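Local coordinates for putative type VI secretion protein (Escherichia coli, PDB 4PS2) that probably assembles, as the small sheath protein TssB, with TssC into the contractile sheath of the type VI secretion system, this chain being its C-terminal helical fragment, at residues R9-N12 and D13-P16; L30-R33 and S34-D38; V47-R50 and K51-K55. All coordinates share one frame; numbering follows the deposited sequence.

Contact 1. Residues R9-N12 and D13-P16; sequences RNMN and DFTP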
# COMPACT_ATOMS: atom_id res chain seq x y z
N ARG A 9 14.42 10.21 -10.66
CA ARG A 9 14.51 11.42 -11.49
C ARG A 9 15.84 12.16 -11.41
O ARG A 9 16.04 13.17 -12.09
CB ARG A 9 13.30 12.36 -11.29
CG ARG A 9 12.95 12.67 -9.84
CD ARG A 9 11.65 12.00 -9.47
NE ARG A 9 11.63 11.56 -8.08
CZ ARG A 9 11.04 12.21 -7.09
NH1 ARG A 9 10.39 13.35 -7.33
NH2 ARG A 9 11.08 11.74 -5.85
N ASN A 10 16.76 11.65 -10.58
CA ASN A 10 18.12 12.12 -10.40
C ASN A 10 18.93 11.06 -9.66
O ASN A 10 18.36 10.13 -9.09
CB ASN A 10 18.18 13.52 -9.71
CG ASN A 10 18.07 13.53 -8.20
OD1 ASN A 10 18.90 14.12 -7.51
ND2 ASN A 10 17.03 12.93 -7.66
N MET A 11 20.22 11.26 -9.62
CA MET A 11 21.15 10.32 -9.05
C MET A 11 20.98 10.27 -7.56
O MET A 11 21.21 9.26 -6.96
CB MET A 11 22.56 10.73 -9.42
CG MET A 11 23.53 9.61 -9.51
SD MET A 11 23.02 8.18 -10.48
CE MET A 11 23.12 8.75 -12.13
N ASN A 12 20.56 11.38 -6.96
CA ASN A 12 20.38 11.44 -5.51
C ASN A 12 19.25 10.58 -4.97
O ASN A 12 19.21 10.31 -3.81
CB ASN A 12 20.17 12.88 -5.07
CG ASN A 12 21.46 13.67 -4.94
OD1 ASN A 12 22.54 13.19 -5.24
ND2 ASN A 12 21.34 14.90 -4.45
N ASP A 13 18.35 10.17 -5.85
CA ASP A 13 17.29 9.24 -5.57
C ASP A 13 17.76 7.81 -5.26
O ASP A 13 16.99 7.06 -4.74
CB ASP A 13 16.30 9.20 -6.74
CG ASP A 13 15.30 10.34 -6.72
OD1 ASP A 13 14.58 10.53 -7.69
OD2 ASP A 13 15.22 11.06 -5.74
N PHE A 14 19.01 7.47 -5.60
CA PHE A 14 19.62 6.14 -5.39
C PHE A 14 20.25 5.98 -3.99
O PHE A 14 20.70 4.89 -3.62
CB PHE A 14 20.65 5.85 -6.48
CG PHE A 14 20.02 5.50 -7.80
CD1 PHE A 14 19.50 4.23 -8.03
CD2 PHE A 14 19.93 6.44 -8.82
CE1 PHE A 14 18.91 3.91 -9.25
CE2 PHE A 14 19.38 6.11 -10.05
CZ PHE A 14 18.85 4.85 -10.25
N THR A 15 20.26 7.06 -3.21
CA THR A 15 20.77 7.13 -1.84
C THR A 15 20.08 6.06 -0.98
O THR A 15 18.85 5.93 -1.07
CB THR A 15 20.57 8.60 -1.36
OG1 THR A 15 21.83 9.26 -1.31
CG2 THR A 15 19.87 8.72 -0.05
N PRO A 16 20.83 5.25 -0.19
CA PRO A 16 20.17 4.20 0.61
C PRO A 16 19.01 4.68 1.49
O PRO A 16 18.04 3.95 1.62
CB PRO A 16 21.31 3.57 1.43
CG PRO A 16 22.50 4.40 1.19
CD PRO A 16 22.30 5.20 -0.04
O HOH W 1 23.06 12.36 -2.16
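The carboxylate of D13 reaches back across the turn to R9, and the two side chains meet at about a right angle. D13 OD1 accepts the backbone N of R9 at 3.0 Å, on the anti side of the carboxylate and close to its plane. D13 OD1 also lies 3.1 Å from R9 NE, a salt bridge whose hydrogen bond is weak, bent to 123° at the hydrogen. A chi1 of -81° sets D13 CG beside its own backbone N, directing OD1 back to R9. With an alanine in place of D13, R9 N and NE would probably lose their shared acceptor, leaving the arginine freer to swing. The N10 amide stands across the carboxylate at 80°. Beyond this polar corner, M11 SD sits 4.9 Å from the centroid of the F14 ring, an oblique Met-aromatic contact, while F8 stacks on that ring. F14 N bonds to M11 O at 3.1 Å, a three-residue step that fits the short 3-10 turn leading into helix 16-40. As R9 is poorly ordered and the contact lies at the surface, its backbone N is the firmer of the two donors to D13 OD1, and the charge pair probably adds little.

Contact 2. Residues L30-R33 and S34-D38; sequences LAMR and SLLRD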
# COMPACT_ATOMS: atom_id res chain seq x y z
N LEU A 30 1.14 -1.19 -3.79
CA LEU A 30 0.80 -2.28 -4.69
C LEU A 30 -0.05 -3.33 -3.94
O LEU A 30 -1.06 -3.80 -4.49
CB LEU A 30 2.03 -2.91 -5.35
CG LEU A 30 1.76 -4.06 -6.33
CD1 LEU A 30 0.86 -3.62 -7.50
CD2 LEU A 30 3.08 -4.66 -6.83
N ALA A 31 0.31 -3.66 -2.70
CA ALA A 31 -0.49 -4.61 -1.90
C ALA A 31 -1.92 -4.07 -1.64
O ALA A 31 -2.90 -4.82 -1.66
CB ALA A 31 0.20 -4.92 -0.59
N MET A 32 -2.03 -2.74 -1.44
CA MET A 32 -3.30 -2.09 -1.19
C MET A 32 -4.16 -2.11 -2.47
O MET A 32 -5.36 -2.39 -2.39
CB MET A 32 -3.04 -0.64 -0.73
CG MET A 32 -4.25 0.04 -0.21
SD MET A 32 -4.85 -0.66 1.35
CE MET A 32 -6.52 -0.02 1.29
N ARG A 33 -3.53 -1.84 -3.64
CA ARG A 33 -4.22 -1.84 -4.92
C ARG A 33 -4.81 -3.23 -5.20
O ARG A 33 -5.96 -3.32 -5.60
CB ARG A 33 -3.26 -1.43 -6.04
CG ARG A 33 -3.92 -1.45 -7.42
CD ARG A 33 -2.88 -1.63 -8.47
NE ARG A 33 -2.02 -0.46 -8.55
CZ ARG A 33 -0.94 -0.39 -9.30
NH1 ARG A 33 -0.59 -1.43 -10.05
NH2 ARG A 33 -0.21 0.71 -9.34
N SER A 34 -4.03 -4.29 -4.95
CA SER A 34 -4.47 -5.69 -5.15
C SER A 34 -5.61 -6.06 -4.21
O SER A 34 -6.57 -6.71 -4.62
CB SER A 34 -3.29 -6.65 -4.97
OG SER A 34 -2.24 -6.34 -5.87
N LEU A 35 -5.49 -5.65 -2.94
CA LEU A 35 -6.49 -5.93 -1.93
C LEU A 35 -7.82 -5.23 -2.27
O LEU A 35 -8.87 -5.86 -2.15
CB LEU A 35 -5.98 -5.53 -0.54
CG LEU A 35 -6.93 -5.85 0.58
CD1 LEU A 35 -7.09 -7.37 0.78
CD2 LEU A 35 -6.56 -5.11 1.83
N LEU A 36 -7.77 -3.94 -2.68
CA LEU A 36 -8.99 -3.21 -3.06
C LEU A 36 -9.63 -3.83 -4.31
O LEU A 36 -10.85 -3.88 -4.40
CB LEU A 36 -8.70 -1.73 -3.32
CG LEU A 36 -8.44 -0.85 -2.09
CD1 LEU A 36 -7.77 0.47 -2.52
CD2 LEU A 36 -9.74 -0.55 -1.34
N ARG A 37 -8.82 -4.31 -5.26
CA ARG A 37 -9.35 -4.94 -6.47
C ARG A 37 -10.05 -6.25 -6.09
O ARG A 37 -11.12 -6.53 -6.61
CB ARG A 37 -8.25 -5.17 -7.51
CG ARG A 37 -7.74 -3.84 -8.10
CD ARG A 37 -6.63 -4.00 -9.14
NE ARG A 37 -7.16 -4.62 -10.35
CZ ARG A 37 -7.83 -3.98 -11.30
NH1 ARG A 37 -8.03 -2.66 -11.22
NH2 ARG A 37 -8.31 -4.64 -12.34
N ASP A 38 -9.45 -7.02 -5.15
CA ASP A 38 -10.02 -8.28 -4.63
C ASP A 38 -11.37 -8.00 -3.98
O ASP A 38 -12.35 -8.66 -4.32
CB ASP A 38 -9.06 -8.94 -3.62
CG ASP A 38 -7.80 -9.54 -4.23
OD1 ASP A 38 -7.80 -9.80 -5.45
OD2 ASP A 38 -6.80 -9.70 -3.49
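L30 O is approached by two groups of S34. The backbone N of S34 makes a nearly straight hydrogen bond to it at 3.0 Å, and S34 OG lies 3.1 Å from the same oxygen, L30 O, although its proton has another acceptor within range and that second bond is not settled. The torsion accounts for the approach: with chi1 at -58° the hydroxyl lies beside its own backbone N, turned back toward the preceding helical turn. Two steps on, L36 N bonds to M32 O at 2.9 Å, and over this bond the apolar side chains close up. The M32 chain bends at chi2 (68°) after leaving anti to its backbone N, which carries its terminal CE to 4.0 Å from L36 CG, with L36 CD1 equally close. The methyl thus meets the branch point of the leucine, the two chains running at a slant to one another. On another side of the helix R33 and R37 lie side by side and point the same way; R33 CG and R37 CD approach to 4.1 Å while the guanidinium planes are turned 87° apart. Their NE atoms stay 6.9 Å apart, so the like charges do not meet, and R33 NH1 is engaged by the carbonyl oxygens of E1 and S3 in the N-terminal arm. The aliphatic part of R37 rests on the backbone, its CG 3.1 Å from R33 O. A31, M32 and L35 meet helix 46-57; M32 also touches V74, and L36 touches L73 and P75. Three buried residues, M32, L35 and L36, set against the more accessible serine and arginines, mark helix 16-40 as an amphipathic helix of a small helical bundle.

Contact 3. Residues V47-R50 and K51-K55; sequences VTFR and KELEK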
# COMPACT_ATOMS: atom_id res chain seq x y z
N VAL A 47 -14.23 -9.69 6.47
CA VAL A 47 -13.35 -10.13 7.58
C VAL A 47 -11.90 -10.35 7.08
O VAL A 47 -10.96 -9.94 7.77
CB VAL A 47 -13.92 -11.33 8.40
CG1 VAL A 47 -14.07 -12.57 7.55
CG2 VAL A 47 -13.06 -11.65 9.62
N THR A 48 -11.73 -11.01 5.91
CA THR A 48 -10.40 -11.26 5.32
C THR A 48 -9.80 -9.92 4.89
O THR A 48 -8.64 -9.65 5.20
CB THR A 48 -10.49 -12.21 4.11
OG1 THR A 48 -11.18 -13.39 4.50
CG2 THR A 48 -9.09 -12.59 3.53
N PHE A 49 -10.59 -9.08 4.21
CA PHE A 49 -10.17 -7.75 3.78
C PHE A 49 -9.57 -6.98 4.97
O PHE A 49 -8.47 -6.45 4.82
CB PHE A 49 -11.37 -6.94 3.19
CG PHE A 49 -10.99 -5.51 2.88
CD1 PHE A 49 -10.30 -5.19 1.71
CD2 PHE A 49 -11.26 -4.49 3.78
CE1 PHE A 49 -9.91 -3.87 1.45
CE2 PHE A 49 -10.82 -3.18 3.54
CZ PHE A 49 -10.16 -2.88 2.38
N ARG A 50 -10.30 -6.88 6.12
CA ARG A 50 -9.81 -6.11 7.28
C ARG A 50 -8.54 -6.72 7.88
O ARG A 50 -7.70 -5.97 8.35
CB ARG A 50 -10.87 -5.96 8.38
CG ARG A 50 -12.00 -5.00 8.00
CD ARG A 50 -12.96 -4.70 9.15
NE ARG A 50 -13.59 -5.91 9.69
CZ ARG A 50 -14.75 -6.41 9.27
NH1 ARG A 50 -15.41 -5.82 8.28
NH2 ARG A 50 -15.24 -7.51 9.82
N LYS A 51 -8.42 -8.06 7.88
CA LYS A 51 -7.24 -8.77 8.40
C LYS A 51 -6.01 -8.45 7.53
O LYS A 51 -4.92 -8.17 8.05
CB LYS A 51 -7.53 -10.28 8.41
CG LYS A 51 -6.35 -11.17 8.84
CD LYS A 51 -6.61 -12.67 8.56
CE LYS A 51 -6.32 -13.07 7.13
NZ LYS A 51 -6.85 -14.43 6.82
N GLU A 52 -6.19 -8.50 6.19
CA GLU A 52 -5.12 -8.19 5.25
C GLU A 52 -4.75 -6.71 5.27
O GLU A 52 -3.60 -6.38 5.08
CB GLU A 52 -5.49 -8.65 3.84
CG GLU A 52 -5.75 -10.14 3.73
CD GLU A 52 -4.57 -11.04 4.02
OE1 GLU A 52 -3.42 -10.56 3.99
OE2 GLU A 52 -4.81 -12.24 4.31
N LEU A 53 -5.71 -5.85 5.51
CA LEU A 53 -5.45 -4.45 5.52
C LEU A 53 -4.54 -4.12 6.66
O LEU A 53 -3.62 -3.40 6.49
CB LEU A 53 -6.73 -3.67 5.67
CG LEU A 53 -6.57 -2.17 5.81
CD1 LEU A 53 -6.06 -1.55 4.56
CD2 LEU A 53 -7.85 -1.56 6.27
N GLU A 54 -4.81 -4.66 7.82
CA GLU A 54 -3.99 -4.40 8.97
C GLU A 54 -2.56 -4.89 8.77
O GLU A 54 -1.66 -4.24 9.16
CB GLU A 54 -4.67 -4.86 10.26
CG GLU A 54 -6.01 -4.18 10.54
CD GLU A 54 -5.96 -2.66 10.54
OE1 GLU A 54 -6.85 -1.99 10.02
OE2 GLU A 54 -4.99 -2.13 11.07
N LYS A 55 -2.37 -6.01 8.11
CA LYS A 55 -1.06 -6.52 7.76
C LYS A 55 -0.25 -5.56 6.84
O LYS A 55 0.86 -5.26 7.09
CB LYS A 55 -1.21 -7.87 7.13
CG LYS A 55 0.07 -8.54 6.75
O HOH W 2 -10.21 -14.54 7.46
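F49 and L53, one helical turn apart, form the buried side of this contact. F49 CE2 comes to 4.3 Å from L53 CD2, the methyl lying oblique to the ring, as neighbours in a shared core. Beneath them runs the regular backbone spacing of the turn, with L53 N bonded to F49 O at 2.9 Å and L53 CB 3.4 Å from that oxygen. Both side chains leave with CG anti to the backbone N (chi1 174° for F49 and 175° for L53), which sends them the same way off the helix, into the core. There both are buried and closely surrounded: F49 packs on L35 and L39 of helix 16-40 and on L44, V74 and A78, while L53 packs on M32 and W79. Helix 46-57 thus turns its apolar face to helix 16-40 and the C-terminal tail, as in an amphipathic helix packed in a helical bundle. The other side is looser. T48 and E52 lie side by side and point the same way, joined by T48 CG2 and E52 CG at 4.1 Å, over a backbone bond in which E52 N meets T48 O almost along the C=O axis. T48 OG1 has its main partner in D45, just ahead of the helix; a water also reaches it weakly, 3.4 Å from K51 NZ, giving a loose link between threonine and lysine. K51 NZ is in turn 3.9 Å from E52 OE2, a long salt bridge. Such distances are consistent with a solvent-facing charge pair that can shift. Along another edge, a chi1 of -60° puts E54 CG beside its own backbone N, 3.3 Å from R50 O, and E54 OE1 forms a salt bridge to R71 NH2; R50 NH1 has weak or long contacts to A78 O and the chain terminus at W79.

How the contacts relate
The contacts follow one another along the chain, contact 1 in the loop before helix 16-40, contact 2 within that helix and contact 3 within helix 46-57. Contact 1 stands apart: its centre is about 28 Å from that of contact 2 and about 34 Å from that of contact 3, on the opposite side of the chain's centre. Contacts 2 and 3 have centres about 11 Å apart and touch directly, M32 SD meeting L53 CD1 at 3.5 Å and L35 CD2 meeting F49 CE1 at 3.6 Å. They therefore line one interface of the bundle, probably the core of this C-terminal fragment of the sheath protein, whereas contact 1 shapes the surface turn that feeds the long helix.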